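Local coordinates for esterase family protein (Staphylococcus aureus, PDB 7L0A) that probably hydrolyses S-formylglutathione to formate and glutathione, as a serine esterase of the esterase D family, at residues N26-L31 with S58-Y63; I81-D86 with D101-V106. One frame throughout, in Å; residues are numbered along the deposited sequence.

Contact 1 of 2, residues N26-L31 with S58-Y63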
loop_
_atom_site.group_PDB
_atom_site.type_symbol
_atom_site.label_atom_id
_atom_site.label_comp_id
_atom_site.label_asym_id
_atom_site.label_seq_id
_atom_site.Cartn_x
_atom_site.Cartn_y
_atom_site.Cartn_z
ATOM N N ASN B 26 -1.237 11.197 -0.096
ATOM C CA ASN B 26 -0.936 10.059 -0.961
ATOM C C ASN B 26 0.525 9.652 -0.833
ATOM O O ASN B 26 1.416 10.504 -0.706
ATOM C CB ASN B 26 -1.239 10.373 -2.429
ATOM C CG ASN B 26 -2.698 10.515 -2.697
ATOM O OD1 ASN B 26 -3.478 9.681 -2.289
ATOM N ND2 ASN B 26 -3.085 11.558 -3.407
ATOM N N LEU B 27 0.758 8.342 -0.901
ATOM C CA LEU B 27 2.078 7.753 -0.893
ATOM C C LEU B 27 2.184 6.801 -2.082
ATOM O O LEU B 27 1.232 6.102 -2.424
ATOM C CB LEU B 27 2.398 6.907 0.356
ATOM C CG LEU B 27 2.107 7.403 1.734
ATOM C CD1 LEU B 27 2.389 6.266 2.735
ATOM C CD2 LEU B 27 2.990 8.620 2.076
ATOM N N THR B 28 3.365 6.733 -2.677
ATOM C CA THR B 28 3.726 5.660 -3.608
ATOM C C THR B 28 4.766 4.780 -2.921
ATOM O O THR B 28 5.748 5.283 -2.363
ATOM C CB THR B 28 4.276 6.192 -4.931
ATOM O OG1 THR B 28 3.318 7.078 -5.520
ATOM C CG2 THR B 28 4.584 5.025 -5.914
ATOM N N VAL B 29 4.565 3.467 -2.976
ATOM C CA VAL B 29 5.488 2.484 -2.408
ATOM C C VAL B 29 5.755 1.453 -3.492
ATOM O O VAL B 29 4.819 0.902 -4.080
ATOM C CB VAL B 29 4.900 1.818 -1.153
ATOM C CG1 VAL B 29 5.794 0.711 -0.664
ATOM C CG2 VAL B 29 4.689 2.877 -0.027
ATOM N N ILE B 30 7.032 1.199 -3.781
ATOM C CA ILE B 30 7.390 0.078 -4.652
ATOM C C ILE B 30 8.125 -0.925 -3.774
ATOM O O ILE B 30 9.110 -0.584 -3.083
ATOM C CB ILE B 30 8.206 0.507 -5.876
ATOM C CG1 ILE B 30 9.446 1.259 -5.510
ATOM C CG2 ILE B 30 7.288 1.272 -6.878
ATOM C CD1 ILE B 30 10.243 1.723 -6.750
ATOM N N LEU B 31 7.611 -2.144 -3.767
ATOM C CA LEU B 31 8.009 -3.171 -2.812
ATOM C C LEU B 31 8.522 -4.368 -3.570
ATOM O O LEU B 31 7.714 -5.064 -4.215
ATOM C CB LEU B 31 6.795 -3.557 -1.970
ATOM C CG LEU B 31 7.005 -4.349 -0.703
ATOM C CD1 LEU B 31 7.694 -3.473 0.346
ATOM C CD2 LEU B 31 5.685 -4.853 -0.173
ATOM N N SER B 58 6.598 18.788 -7.902
ATOM C CA SER B 58 6.333 17.371 -7.984
ATOM C C SER B 58 5.305 16.939 -6.946
ATOM O O SER B 58 4.933 17.667 -6.015
ATOM C CB SER B 58 7.624 16.568 -7.778
ATOM O OG SER B 58 8.545 16.863 -8.798
ATOM N N ASP B 59 4.872 15.695 -7.091
ATOM C CA ASP B 59 4.057 14.996 -6.110
ATOM C C ASP B 59 4.559 13.549 -6.044
ATOM O O ASP B 59 5.646 13.220 -6.536
ATOM C CB ASP B 59 2.568 15.130 -6.468
ATOM C CG ASP B 59 2.184 14.422 -7.751
ATOM O OD1 ASP B 59 2.892 13.501 -8.216
ATOM O OD2 ASP B 59 1.128 14.812 -8.331
ATOM N N GLU B 60 3.793 12.686 -5.380
ATOM C CA GLU B 60 4.205 11.318 -5.115
ATOM C C GLU B 60 4.298 10.454 -6.380
ATOM O O GLU B 60 4.769 9.308 -6.283
ATOM C CB GLU B 60 3.240 10.664 -4.107
ATOM C CG GLU B 60 1.923 10.146 -4.738
ATOM C CD GLU B 60 0.871 11.209 -4.967
ATOM O OE1 GLU B 60 1.091 12.377 -4.569
ATOM O OE2 GLU B 60 -0.214 10.868 -5.557
ATOM N N THR B 61 3.868 10.970 -7.525
ATOM C CA THR B 61 3.922 10.240 -8.786
ATOM C C THR B 61 5.051 10.685 -9.716
ATOM O O THR B 61 5.327 9.997 -10.712
ATOM C CB THR B 61 2.591 10.338 -9.581
ATOM O OG1 THR B 61 2.432 11.632 -10.166
ATOM C CG2 THR B 61 1.392 9.961 -8.739
ATOM N N THR B 62 5.732 11.799 -9.428
ATOM C CA THR B 62 6.578 12.406 -10.450
ATOM C C THR B 62 7.845 11.598 -10.692
ATOM O O THR B 62 8.291 11.480 -11.839
ATOM C CB THR B 62 6.924 13.842 -10.054
ATOM O OG1 THR B 62 5.723 14.513 -9.652
ATOM C CG2 THR B 62 7.572 14.546 -11.200
ATOM N N TYR B 63 8.476 11.078 -9.638
ATOM C CA TYR B 63 9.660 10.261 -9.851
ATOM C C TYR B 63 9.313 9.040 -10.687
ATOM O O TYR B 63 10.073 8.671 -11.588
ATOM C CB TYR B 63 10.304 9.830 -8.526
ATOM C CG TYR B 63 11.547 10.611 -8.155
ATOM C CD1 TYR B 63 12.752 10.360 -8.785
ATOM C CD2 TYR B 63 11.504 11.597 -7.200
ATOM C CE1 TYR B 63 13.911 11.080 -8.454
ATOM C CE2 TYR B 63 12.641 12.298 -6.846
ATOM C CZ TYR B 63 13.832 12.045 -7.501
ATOM O OH TYR B 63 14.981 12.759 -7.207
HETATM O O HOH W 1 -1.100 13.771 -3.993
#
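Two torsions bring Thr28 and Asn26 up against Glu60: OG1 of Thr28 stands anti to its own carbonyl carbon (chi1 -56°), turned to the Glu60 carbonyl, and CG of Glu60 lies between its backbone N and carbonyl carbon (chi1 81°), beside Thr28 OG1 and Asn26 CB. The bend at chi2 then carries Glu60 CD to within 3.4 Å of Asn26 CB. The hydroxyl donates to the main chain, Thr28 OG1 to Glu60 O at 2.8 Å, approaching from above the carbonyl plane. The same OG1 lies 3.5 Å from Glu60 CG, so it bonds to the backbone of Glu60 and packs on its side chain. Farther out, Glu60 OE2 lies 3.3 Å from Asn26 CB; amide and carboxylate are turned 48° against each other and joined through a water that takes the N-H of Asn26 ND2 (3.0 Å) and donates to Glu60 OE1 (2.7 Å). Asp59 fixes the turn bearing Glu60: its OD1 accepts from Thr61 OG1 and caps Thr61 N, while Asp59 N donates to Thr62 OG1 at 2.9 Å. Strand 24-32 of the alpha/beta-hydrolase sheet is thereby tied to the loop entering helix 62-66, at whose start Asp59 and Thr62 form a capping box.

Contact 2 of 2, residues I81-D86 with D101-V106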
loop_
_atom_site.group_PDB
_atom_site.type_symbol
_atom_site.label_atom_id
_atom_site.label_comp_id
_atom_site.label_asym_id
_atom_site.label_seq_id
_atom_site.Cartn_x
_atom_site.Cartn_y
_atom_site.Cartn_z
ATOM N N ILE B 81 9.975 4.465 -0.851
ATOM C CA ILE B 81 8.820 5.168 -0.303
ATOM C C ILE B 81 8.865 6.583 -0.850
ATOM O O ILE B 81 9.845 7.307 -0.633
ATOM C CB ILE B 81 8.866 5.191 1.247
ATOM C CG1 ILE B 81 9.330 3.863 1.806
ATOM C CG2 ILE B 81 7.546 5.695 1.821
ATOM C CD1 ILE B 81 8.376 2.696 1.499
ATOM N N MET B 82 7.804 6.997 -1.543
ATOM C CA MET B 82 7.725 8.323 -2.143
ATOM C C MET B 82 6.487 9.024 -1.603
ATOM O O MET B 82 5.401 8.908 -2.188
ATOM C CB MET B 82 7.693 8.185 -3.679
ATOM C CG MET B 82 9.063 7.783 -4.261
ATOM S SD MET B 82 9.034 6.946 -5.884
ATOM C CE MET B 82 8.442 5.349 -5.408
ATOM N N PRO B 83 6.607 9.805 -0.538
ATOM C CA PRO B 83 5.438 10.518 -0.028
ATOM C C PRO B 83 5.148 11.785 -0.796
ATOM O O PRO B 83 6.052 12.466 -1.294
ATOM C CB PRO B 83 5.833 10.879 1.415
ATOM C CG PRO B 83 7.320 10.970 1.374
ATOM C CD PRO B 83 7.771 9.914 0.359
ATOM N N ASN B 84 3.860 12.127 -0.854
ATOM C CA ASN B 84 3.494 13.463 -1.295
ATOM C C ASN B 84 3.868 14.490 -0.225
ATOM O O ASN B 84 3.636 14.282 0.964
ATOM C CB ASN B 84 2.000 13.577 -1.547
ATOM C CG ASN B 84 1.593 14.960 -1.976
ATOM O OD1 ASN B 84 1.881 15.388 -3.093
ATOM N ND2 ASN B 84 0.960 15.705 -1.061
ATOM N N VAL B 85 4.433 15.610 -0.665
ATOM C CA VAL B 85 4.781 16.707 0.231
ATOM C C VAL B 85 4.055 17.967 -0.237
ATOM O O VAL B 85 4.250 18.425 -1.374
ATOM C CB VAL B 85 6.305 16.920 0.295
ATOM C CG1 VAL B 85 6.626 18.061 1.225
ATOM C CG2 VAL B 85 6.993 15.647 0.685
ATOM N N ASP B 86 3.154 18.464 0.594
ATOM C CA ASP B 86 2.448 19.705 0.284
ATOM C C ASP B 86 3.331 20.908 0.615
ATOM O O ASP B 86 4.108 20.877 1.578
ATOM C CB ASP B 86 1.157 19.825 1.089
ATOM C CG ASP B 86 0.083 18.863 0.624
ATOM O OD1 ASP B 86 0.072 18.515 -0.584
ATOM O OD2 ASP B 86 -0.751 18.468 1.467
ATOM N N ASP B 101 7.983 16.414 10.967
ATOM C CA ASP B 101 7.194 15.435 11.696
ATOM C C ASP B 101 6.478 14.502 10.733
ATOM O O ASP B 101 6.310 13.307 11.018
ATOM C CB ASP B 101 6.203 16.156 12.583
ATOM C CG ASP B 101 6.877 17.282 13.377
ATOM O OD1 ASP B 101 7.542 16.940 14.387
ATOM O OD2 ASP B 101 6.795 18.474 12.961
ATOM N N TYR B 102 6.017 15.053 9.615
ATOM C CA TYR B 102 5.266 14.273 8.639
ATOM C C TYR B 102 6.132 13.203 7.988
ATOM O O TYR B 102 5.700 12.048 7.852
ATOM C CB TYR B 102 4.672 15.212 7.590
ATOM C CG TYR B 102 4.130 14.543 6.361
ATOM C CD1 TYR B 102 3.099 13.611 6.432
ATOM C CD2 TYR B 102 4.699 14.799 5.115
ATOM C CE1 TYR B 102 2.619 12.999 5.277
ATOM C CE2 TYR B 102 4.235 14.173 3.969
ATOM C CZ TYR B 102 3.204 13.284 4.075
ATOM O OH TYR B 102 2.727 12.661 2.919
ATOM N N ILE B 103 7.344 13.560 7.553
ATOM C CA ILE B 103 8.195 12.551 6.947
ATOM C C ILE B 103 8.520 11.447 7.959
ATOM O O ILE B 103 8.562 10.259 7.607
ATOM C CB ILE B 103 9.471 13.176 6.352
ATOM C CG1 ILE B 103 9.137 14.115 5.195
ATOM C CG2 ILE B 103 10.392 12.071 5.796
ATOM C CD1 ILE B 103 8.340 13.479 4.093
ATOM N N LEU B 104 8.675 11.798 9.235
ATOM C CA LEU B 104 8.943 10.774 10.242
ATOM C C LEU B 104 7.708 9.913 10.486
ATOM O O LEU B 104 7.831 8.719 10.770
ATOM C CB LEU B 104 9.456 11.416 11.525
ATOM C CG LEU B 104 10.851 12.009 11.352
ATOM C CD1 LEU B 104 11.244 12.735 12.621
ATOM C CD2 LEU B 104 11.902 10.970 11.025
ATOM N N GLU B 105 6.513 10.493 10.367
ATOM C CA GLU B 105 5.287 9.705 10.421
ATOM C C GLU B 105 5.233 8.710 9.270
ATOM O O GLU B 105 4.891 7.537 9.476
ATOM C CB GLU B 105 4.074 10.630 10.385
ATOM C CG GLU B 105 2.762 9.868 10.105
ATOM C CD GLU B 105 1.599 10.790 9.832
ATOM O OE1 GLU B 105 1.168 10.853 8.694
ATOM O OE2 GLU B 105 1.179 11.530 10.779
ATOM N N VAL B 106 5.539 9.163 8.047
ATOM C CA VAL B 106 5.522 8.248 6.905
ATOM C C VAL B 106 6.486 7.095 7.165
ATOM O O VAL B 106 6.151 5.917 6.960
ATOM C CB VAL B 106 5.862 8.978 5.593
ATOM C CG1 VAL B 106 6.002 7.986 4.470
ATOM C CG2 VAL B 106 4.787 10.001 5.260
#
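Tyr102 of helix 99-113 bonds to Asn84, just past the end of strand 79-83, where this helix packs on one face of the central sheet of an alpha/beta-hydrolase fold. The axes of strand segment 81-83 and helix segment 101-106 run 142° apart, closer to antiparallel than to parallel, and approach to 10.0 Å. From CB, which points toward the strand, the Tyr102 side chain extends with CG anti to the backbone N (chi1 167°). The CE2 edge of the ring comes to 3.1 Å from Asn84 O, CZ lies near both that oxygen and Pro83 CB, and the terminal OH passes Pro83 CB to donate its proton to the Asn84 carbonyl. One turn further along the helix, Val106 places CG2 against the same Pro83 CB and CG1 against Ile81 CG2 at 3.8 Å, the Ile81 and Val106 side chains lying alongside with opposite headings. Ile103 turns its end back to the strand: CD1 packs on Pro83 CG at 3.8 Å and, more loosely, on Val85 CG2, its side chain crossing the proline at about a right angle. Pro83 thus touches all three helix residues. Met51 of strand 49-53 and Leu27 of strand 24-32 also pack against it. A single hydrogen bond adjoins these apolar contacts, Tyr102 OH lying 2.7 Å from Asn84 O, in the carbonyl plane and with a C=O...OH angle of 150°.

Both segments of contact 1 precede those of contact 2 in the sequence, and the contact centres lie 10 Å apart. They share the mixed central sheet, in which strands 24-32 and 79-83 are antiparallel neighbours, probably hydrogen-bonded through Thr28 O to Met82 N and Asn26 O to Asn84 N. Contact 1 joins the first of these strands to the loop before helix 62-66, and contact 2 packs helix 99-113 on the second. Glu60 and Asn84 bring the two together, with Glu60 OE1 3.4 Å from Asn84 CB. From contact 2 the predicted nucleophile Ser129 is about 11 Å away, measured between its side chain and that of Val85, whereas contact 1 lies away from that site; both belong to the sheet framework.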